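Response regulator (Xanthomonas campestris pv. campestris, PDB 3QYY) is probably a diguanylate cyclase, here represented by its GGDEF domain, which binds the inhibitory product cyclic di-GMP, with magnesium, at the active site. Local coordinates at residues R30-A35 / Q83-R88; V44-D49 / D103-K108. One frame throughout, in Å; residues are numbered along the deposited sequence.

Contact 1: residues R30-A35 / Q83-R88. With C2E (9,9'-[(2R,3R,3aS,5S,7aR,9R,10R,10aS,12S,14aR)-3,5,10,12-tetrahydroxy-5,12-dioxidooctahydro-2H,7H-difuro[3,2-d:3',2'-j][1,3,7,9,2,8]tetraoxadiphosphacyclododecine-2,9-diyl]bis(2-amino-1,9-dihydro-6H-purin-6-one)), chain F.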
loop_
_atom_site.group_PDB
_atom_site.type_symbol
_atom_site.label_atom_id
_atom_site.label_comp_id
_atom_site.label_asym_id
_atom_site.label_seq_id
_atom_site.Cartn_x
_atom_site.Cartn_y
_atom_site.Cartn_z
ATOM N N ARG B 30 -19.922 7.106 6.828
ATOM C CA ARG B 30 -21.285 7.440 6.431
ATOM C C ARG B 30 -22.062 8.013 7.612
ATOM O O ARG B 30 -22.667 9.083 7.511
ATOM C CB ARG B 30 -22.016 6.200 5.907
ATOM C CG ARG B 30 -23.420 6.493 5.393
ATOM C CD ARG B 30 -24.270 5.234 5.344
ATOM N NE ARG B 30 -24.464 4.673 6.678
ATOM C CZ ARG B 30 -25.125 3.547 6.932
ATOM N NH1 ARG B 30 -25.662 2.848 5.940
ATOM N NH2 ARG B 30 -25.251 3.124 8.182
ATOM N N ASP B 31 -22.039 7.298 8.732
ATOM C CA ASP B 31 -22.757 7.731 9.923
ATOM C C ASP B 31 -22.253 9.062 10.472
ATOM O O ASP B 31 -23.050 9.908 10.878
ATOM C CB ASP B 31 -22.679 6.659 11.014
ATOM C CG ASP B 31 -23.385 5.371 10.620
ATOM O OD1 ASP B 31 -24.112 5.370 9.604
ATOM O OD2 ASP B 31 -23.217 4.361 11.334
ATOM N N SER B 32 -20.935 9.248 10.486
ATOM C CA SER B 32 -20.349 10.485 10.989
ATOM C C SER B 32 -20.727 11.697 10.142
ATOM O O SER B 32 -20.965 12.781 10.677
ATOM C CB SER B 32 -18.824 10.368 11.066
ATOM O OG SER B 32 -18.437 9.591 12.186
ATOM N N VAL B 33 -20.779 11.516 8.826
ATOM C CA VAL B 33 -21.142 12.610 7.932
ATOM C C VAL B 33 -22.625 12.943 8.086
ATOM O O VAL B 33 -23.016 14.115 8.055
ATOM C CB VAL B 33 -20.852 12.252 6.458
ATOM C CG1 VAL B 33 -21.423 13.324 5.535
ATOM C CG2 VAL B 33 -19.351 12.128 6.247
ATOM N N THR B 34 -23.443 11.911 8.256
ATOM C CA THR B 34 -24.877 12.102 8.426
ATOM C C THR B 34 -25.136 12.895 9.703
ATOM O O THR B 34 -25.898 13.862 9.705
ATOM C CB THR B 34 -25.612 10.753 8.518
ATOM O OG1 THR B 34 -25.451 10.037 7.287
ATOM C CG2 THR B 34 -27.099 10.968 8.783
ATOM N N ALA B 35 -24.493 12.479 10.788
ATOM C CA ALA B 35 -24.648 13.154 12.069
ATOM C C ALA B 35 -24.190 14.608 11.965
ATOM O O ALA B 35 -24.769 15.496 12.590
ATOM C CB ALA B 35 -23.848 12.424 13.139
ATOM N N GLN B 83 -17.744 9.048 20.807
ATOM C CA GLN B 83 -18.379 9.025 19.496
ATOM C C GLN B 83 -17.360 9.016 18.359
ATOM O O GLN B 83 -17.727 8.981 17.184
ATOM C CB GLN B 83 -19.310 10.228 19.344
ATOM C CG GLN B 83 -20.409 10.002 18.328
ATOM C CD GLN B 83 -21.211 8.752 18.635
ATOM O OE1 GLN B 83 -21.787 8.620 19.718
ATOM N NE2 GLN B 83 -21.250 7.825 17.685
ATOM N N ASP B 84 -16.083 9.050 18.717
ATOM C CA ASP B 84 -15.014 9.038 17.728
ATOM C C ASP B 84 -14.728 7.586 17.344
ATOM O O ASP B 84 -15.294 6.659 17.923
ATOM C CB ASP B 84 -13.766 9.693 18.314
ATOM C CG ASP B 84 -14.014 11.129 18.763
ATOM O OD1 ASP B 84 -13.189 11.662 19.527
ATOM O OD2 ASP B 84 -15.028 11.729 18.343
ATOM N N TRP B 85 -13.855 7.378 16.367
ATOM C CA TRP B 85 -13.554 6.014 15.967
ATOM C C TRP B 85 -12.251 5.863 15.213
ATOM O O TRP B 85 -11.717 6.828 14.670
ATOM C CB TRP B 85 -14.692 5.450 15.109
ATOM C CG TRP B 85 -15.044 6.290 13.907
ATOM C CD1 TRP B 85 -16.009 7.252 13.831
ATOM C CD2 TRP B 85 -14.434 6.231 12.610
ATOM N NE1 TRP B 85 -16.042 7.794 12.566
ATOM C CE2 TRP B 85 -15.087 7.185 11.796
ATOM C CE3 TRP B 85 -13.399 5.462 12.055
ATOM C CZ2 TRP B 85 -14.740 7.392 10.451
ATOM C CZ3 TRP B 85 -13.053 5.669 10.717
ATOM C CH2 TRP B 85 -13.724 6.626 9.932
ATOM N N ILE B 86 -11.733 4.638 15.206
ATOM C CA ILE B 86 -10.518 4.333 14.470
ATOM C C ILE B 86 -10.763 3.040 13.702
ATOM O O ILE B 86 -11.297 2.064 14.239
ATOM C CB ILE B 86 -9.285 4.185 15.399
ATOM C CG1 ILE B 86 -8.050 3.837 14.559
ATOM C CG2 ILE B 86 -9.546 3.119 16.471
ATOM C CD1 ILE B 86 -6.726 3.962 15.304
ATOM N N GLY B 87 -10.409 3.054 12.423
ATOM C CA GLY B 87 -10.596 1.878 11.604
ATOM C C GLY B 87 -9.342 1.552 10.825
ATOM O O GLY B 87 -8.481 2.410 10.625
ATOM N N ARG B 88 -9.239 0.305 10.388
ATOM C CA ARG B 88 -8.097 -0.144 9.610
ATOM C C ARG B 88 -8.580 -0.309 8.170
ATOM O O ARG B 88 -9.400 -1.180 7.874
ATOM C CB ARG B 88 -7.586 -1.481 10.157
ATOM C CG ARG B 88 -6.277 -1.952 9.544
ATOM C CD ARG B 88 -5.837 -3.288 10.132
ATOM N NE ARG B 88 -4.598 -3.757 9.519
ATOM C CZ ARG B 88 -4.053 -4.949 9.733
ATOM N NH1 ARG B 88 -4.635 -5.812 10.558
ATOM N NH2 ARG B 88 -2.925 -5.277 9.116
HETATM P P1 C2E F . 4.672 -5.870 2.438
HETATM O O2P C2E F . 4.123 -7.100 3.117
HETATM O O1P C2E F . 5.909 -6.085 1.617
HETATM O "O5'" C2E F . 3.600 -5.227 1.479
HETATM C "C5'" C2E F . 3.929 -4.034 0.738
HETATM C "C4'" C2E F . 2.690 -3.646 -0.054
HETATM O "O4'" C2E F . 2.145 -4.667 -0.864
HETATM C "C3'" C2E F . 1.550 -3.200 0.854
HETATM O "O3'" C2E F . 1.718 -1.835 1.270
HETATM C "C2'" C2E F . 0.367 -3.471 -0.025
HETATM O "O2'" C2E F . 0.112 -2.301 -0.819
HETATM C "C1'" C2E F . 0.724 -4.664 -0.902
HETATM N N9 C2E F . 0.222 -5.912 -0.286
HETATM C C8 C2E F . 0.962 -6.901 0.268
HETATM N N7 C2E F . 0.185 -7.902 0.726
HETATM C C5 C2E F . -1.075 -7.566 0.462
HETATM C C6 C2E F . -2.409 -8.185 0.669
HETATM O O6 C2E F . -2.508 -9.311 1.221
HETATM N N1 C2E F . -3.507 -7.514 0.241
HETATM C C2 C2E F . -3.428 -6.297 -0.367
HETATM N N2 C2E F . -4.554 -5.683 -0.771
HETATM N N3 C2E F . -2.224 -5.668 -0.588
HETATM C C4 C2E F . -1.047 -6.250 -0.200
HETATM P P11 C2E F . 1.167 -1.549 2.755
HETATM O O21 C2E F . -0.263 -1.962 2.847
HETATM O O11 C2E F . 1.381 -0.090 2.956
HETATM O O5A C2E F . 2.026 -2.358 3.808
HETATM C C5A C2E F . 3.423 -2.089 3.903
HETATM C C4A C2E F . 4.056 -2.997 4.919
HETATM O O4A C2E F . 3.435 -2.963 6.234
HETATM C C3A C2E F . 4.041 -4.462 4.498
HETATM O O3A C2E F . 5.089 -4.769 3.552
HETATM C C2A C2E F . 4.199 -5.153 5.815
HETATM O O2A C2E F . 5.606 -5.301 6.081
HETATM C C1A C2E F . 3.523 -4.264 6.846
HETATM N N91 C2E F . 2.196 -4.821 7.230
HETATM C C81 C2E F . 0.979 -4.569 6.682
HETATM N N71 C2E F . 0.002 -5.267 7.308
HETATM C C51 C2E F . 0.586 -5.986 8.279
HETATM C C61 C2E F . 0.159 -6.949 9.336
HETATM O O61 C2E F . -1.039 -7.278 9.485
HETATM N N11 C2E F . 1.110 -7.473 10.149
HETATM C C21 C2E F . 2.440 -7.155 10.038
HETATM N N21 C2E F . 3.331 -7.724 10.886
HETATM N N31 C2E F . 2.896 -6.281 9.097
HETATM C C41 C2E F . 2.030 -5.681 8.211
#
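W85 has its CG between the backbone N and the carbonyl carbon (chi1 55°), which swings the indole off strand 85-90 toward helix 22-38; S32 turns its OG anti to its own carbonyl carbon (chi1 -76°), out toward the ring. The two meet at the indole edge, where the hydroxyl oxygen lies near the ring plane and W85 NE1 donates to S32 OG over 3.0 Å, with an N-H...O angle of 156°. The place of this oxygen is less certain than most, but the bond would give the buried indole nitrogen an acceptor. A28 and M29, on the same helix, pack against W85.

Further along the strand, R88 runs out extended to the nucleotide, and its NH2 donates to C2E O61, a guanine carbonyl oxygen, at 2.8 Å. O61 and N71 of the base both lie at the guanidinium edge, near its plane. R88 NH1 forms a salt bridge with D14 and NE bonds to G91 O, so the group is gripped on all three nitrogens. W89 and R22, both of the second subunit, hydrogen-bond the same ligand.

R88 precedes the GGDEF signature, which spans the hairpin turn between strands 85-90 and 93-98 and forms part of the active site.

Contact 2: residues V44-D49 / D103-K108. With MG (magnesium ion), chain I.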
loop_
_atom_site.group_PDB
_atom_site.type_symbol
_atom_site.label_atom_id
_atom_site.label_comp_id
_atom_site.label_asym_id
_atom_site.label_seq_id
_atom_site.Cartn_x
_atom_site.Cartn_y
_atom_site.Cartn_z
ATOM N N VAL B 44 -14.079 15.567 11.809
ATOM C CA VAL B 44 -12.809 15.650 11.114
ATOM C C VAL B 44 -12.374 14.224 10.786
ATOM O O VAL B 44 -12.379 13.352 11.657
ATOM C CB VAL B 44 -11.734 16.310 11.997
ATOM C CG1 VAL B 44 -10.447 16.483 11.205
ATOM C CG2 VAL B 44 -12.240 17.661 12.510
ATOM N N LEU B 45 -12.015 13.989 9.528
ATOM C CA LEU B 45 -11.568 12.666 9.094
ATOM C C LEU B 45 -10.074 12.683 8.823
ATOM O O LEU B 45 -9.569 13.590 8.155
ATOM C CB LEU B 45 -12.302 12.244 7.816
ATOM C CG LEU B 45 -11.848 10.916 7.195
ATOM C CD1 LEU B 45 -12.258 9.761 8.112
ATOM C CD2 LEU B 45 -12.463 10.750 5.807
ATOM N N PHE B 46 -9.369 11.683 9.348
ATOM C CA PHE B 46 -7.932 11.557 9.141
ATOM C C PHE B 46 -7.620 10.249 8.421
ATOM O O PHE B 46 -8.227 9.215 8.705
ATOM C CB PHE B 46 -7.163 11.523 10.466
ATOM C CG PHE B 46 -7.302 12.764 11.296
ATOM C CD1 PHE B 46 -8.345 12.893 12.205
ATOM C CD2 PHE B 46 -6.372 13.794 11.187
ATOM C CE1 PHE B 46 -8.458 14.032 13.003
ATOM C CE2 PHE B 46 -6.476 14.940 11.980
ATOM C CZ PHE B 46 -7.522 15.056 12.889
ATOM N N VAL B 47 -6.677 10.303 7.488
ATOM C CA VAL B 47 -6.231 9.111 6.773
ATOM C C VAL B 47 -4.760 8.997 7.147
ATOM O O VAL B 47 -3.993 9.943 6.941
ATOM C CB VAL B 47 -6.366 9.255 5.239
ATOM C CG1 VAL B 47 -5.597 8.121 4.534
ATOM C CG2 VAL B 47 -7.835 9.200 4.842
ATOM N N LEU B 48 -4.373 7.853 7.710
ATOM C CA LEU B 48 -2.994 7.636 8.132
ATOM C C LEU B 48 -2.347 6.439 7.442
ATOM O O LEU B 48 -2.994 5.422 7.204
ATOM C CB LEU B 48 -2.939 7.400 9.645
ATOM C CG LEU B 48 -3.836 8.245 10.556
ATOM C CD1 LEU B 48 -3.546 7.880 12.004
ATOM C CD2 LEU B 48 -3.591 9.715 10.331
ATOM N N ASP B 49 -1.061 6.564 7.136
ATOM C CA ASP B 49 -0.313 5.480 6.504
ATOM C C ASP B 49 1.059 5.433 7.165
ATOM O O ASP B 49 1.762 6.443 7.219
ATOM C CB ASP B 49 -0.156 5.732 4.999
ATOM C CG ASP B 49 0.528 4.579 4.283
ATOM O OD1 ASP B 49 1.359 4.844 3.388
ATOM O OD2 ASP B 49 0.222 3.410 4.605
ATOM N N ASP B 103 -9.259 22.217 15.294
ATOM C CA ASP B 103 -8.130 22.531 16.168
ATOM C C ASP B 103 -7.920 21.457 17.231
ATOM O O ASP B 103 -6.814 20.941 17.397
ATOM C CB ASP B 103 -8.345 23.887 16.850
ATOM C CG ASP B 103 -8.213 25.051 15.887
ATOM O OD1 ASP B 103 -8.499 26.195 16.297
ATOM O OD2 ASP B 103 -7.820 24.824 14.723
ATOM N N GLU B 104 -8.984 21.121 17.947
ATOM C CA GLU B 104 -8.908 20.109 18.993
ATOM C C GLU B 104 -8.499 18.755 18.419
ATOM O O GLU B 104 -7.578 18.111 18.917
ATOM C CB GLU B 104 -10.260 19.987 19.698
ATOM C CG GLU B 104 -10.321 18.888 20.748
ATOM C CD GLU B 104 -11.668 18.821 21.447
ATOM O OE1 GLU B 104 -11.885 17.872 22.230
ATOM O OE2 GLU B 104 -12.506 19.719 21.215
ATOM N N ALA B 105 -9.187 18.331 17.365
ATOM C CA ALA B 105 -8.897 17.052 16.730
ATOM C C ALA B 105 -7.451 16.964 16.254
ATOM O O ALA B 105 -6.748 15.997 16.551
ATOM C CB ALA B 105 -9.849 16.826 15.562
ATOM N N THR B 106 -7.009 17.978 15.516
ATOM C CA THR B 106 -5.654 18.012 14.983
ATOM C C THR B 106 -4.579 18.051 16.063
ATOM O O THR B 106 -3.557 17.374 15.953
ATOM C CB THR B 106 -5.470 19.216 14.043
ATOM O OG1 THR B 106 -6.382 19.095 12.944
ATOM C CG2 THR B 106 -4.044 19.269 13.507
ATOM N N LEU B 107 -4.804 18.840 17.106
ATOM C CA LEU B 107 -3.834 18.937 18.189
ATOM C C LEU B 107 -3.707 17.616 18.935
ATOM O O LEU B 107 -2.615 17.224 19.342
ATOM C CB LEU B 107 -4.228 20.053 19.161
ATOM C CG LEU B 107 -3.716 21.453 18.813
ATOM C CD1 LEU B 107 -2.199 21.471 18.923
ATOM C CD2 LEU B 107 -4.153 21.850 17.407
ATOM N N LYS B 108 -4.831 16.932 19.109
ATOM C CA LYS B 108 -4.844 15.652 19.801
ATOM C C LYS B 108 -4.107 14.601 18.966
ATOM O O LYS B 108 -3.364 13.775 19.499
ATOM C CB LYS B 108 -6.287 15.200 20.030
ATOM C CG LYS B 108 -6.436 14.076 21.034
ATOM C CD LYS B 108 -6.499 14.600 22.461
ATOM C CE LYS B 108 -7.770 15.408 22.688
ATOM N NZ LYS B 108 -7.907 15.853 24.103
HETATM MG MG MG I . 0.802 1.660 3.714
HETATM O O HOH W 1 1.316 2.691 1.795
HETATM O O HOH W 2 -1.129 1.580 3.073
HETATM O O HOH W 3 2.902 1.993 4.291
#
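Helix 102-116 lies against one face of the domain's central sheet, and here its A105 settles against V44 and F46 of the middle strand, 44-50. The axes of the two segments approach to 9.5 Å and run 27° from parallel. With only a methyl at A105, the helix backbone comes close to the rim of the F46 ring. The methyl A105 CB is shared: V44 CG2 reaches it at 4.0 Å, and F46 CZ touches it at the same distance of 4.0 Å. F46 meets that methyl with its ring edge, CE1 and CZ leading, its CG being anti to the carbonyl carbon (chi1 -62°). The same edge faces the peptide after A105, with F46 CZ 4.0 Å from T106 N. No hydrogen bond crosses; T106 OG1 bonds back to E102 O within its own helix, while S132 and L163 also pack on F46.

Helices on both faces of a mixed sheet, with the acidic site at the end of its middle strand, are the arrangement of the GGDEF domain, which recalls the nucleotide cyclase catalytic fold. L45 and V47 accordingly turn to the other face, against helix 141-157.

The strand carries on to D49, which binds the magnesium ion through one carboxylate oxygen, OD2, at 2.0 Å. The other, OD1, accepts a hydrogen bond of 2.7 Å from water 1, itself a magnesium ligand, and makes a salt bridge with K156. Metal, water and lysine together fix the rotation of the carboxylate. D92, from the GGDEF turn, supplies another oxygen to the ion, and waters 2 and 3 also bind it.

Both contacts are buried, and each sets a helix against the same sheet, but from different faces: in contact 1 helix 22-38 meets the edge strand 85-90, in contact 2 helix 102-116 meets the middle strand 44-50. Strand 93-98 lies between those two strands. The contacts touch directly where W85 CH2 packs on L45 CD1 at 3.9 Å. Their chemistry differs: contact 1 is a small polar meeting of a hydroxyl with an indole N-H, contact 2 a larger apolar one without hydrogen bonds. Each strand then leads toward the active site, 83-88 delivering an arginine to a guanine and 44-49 an aspartate to magnesium.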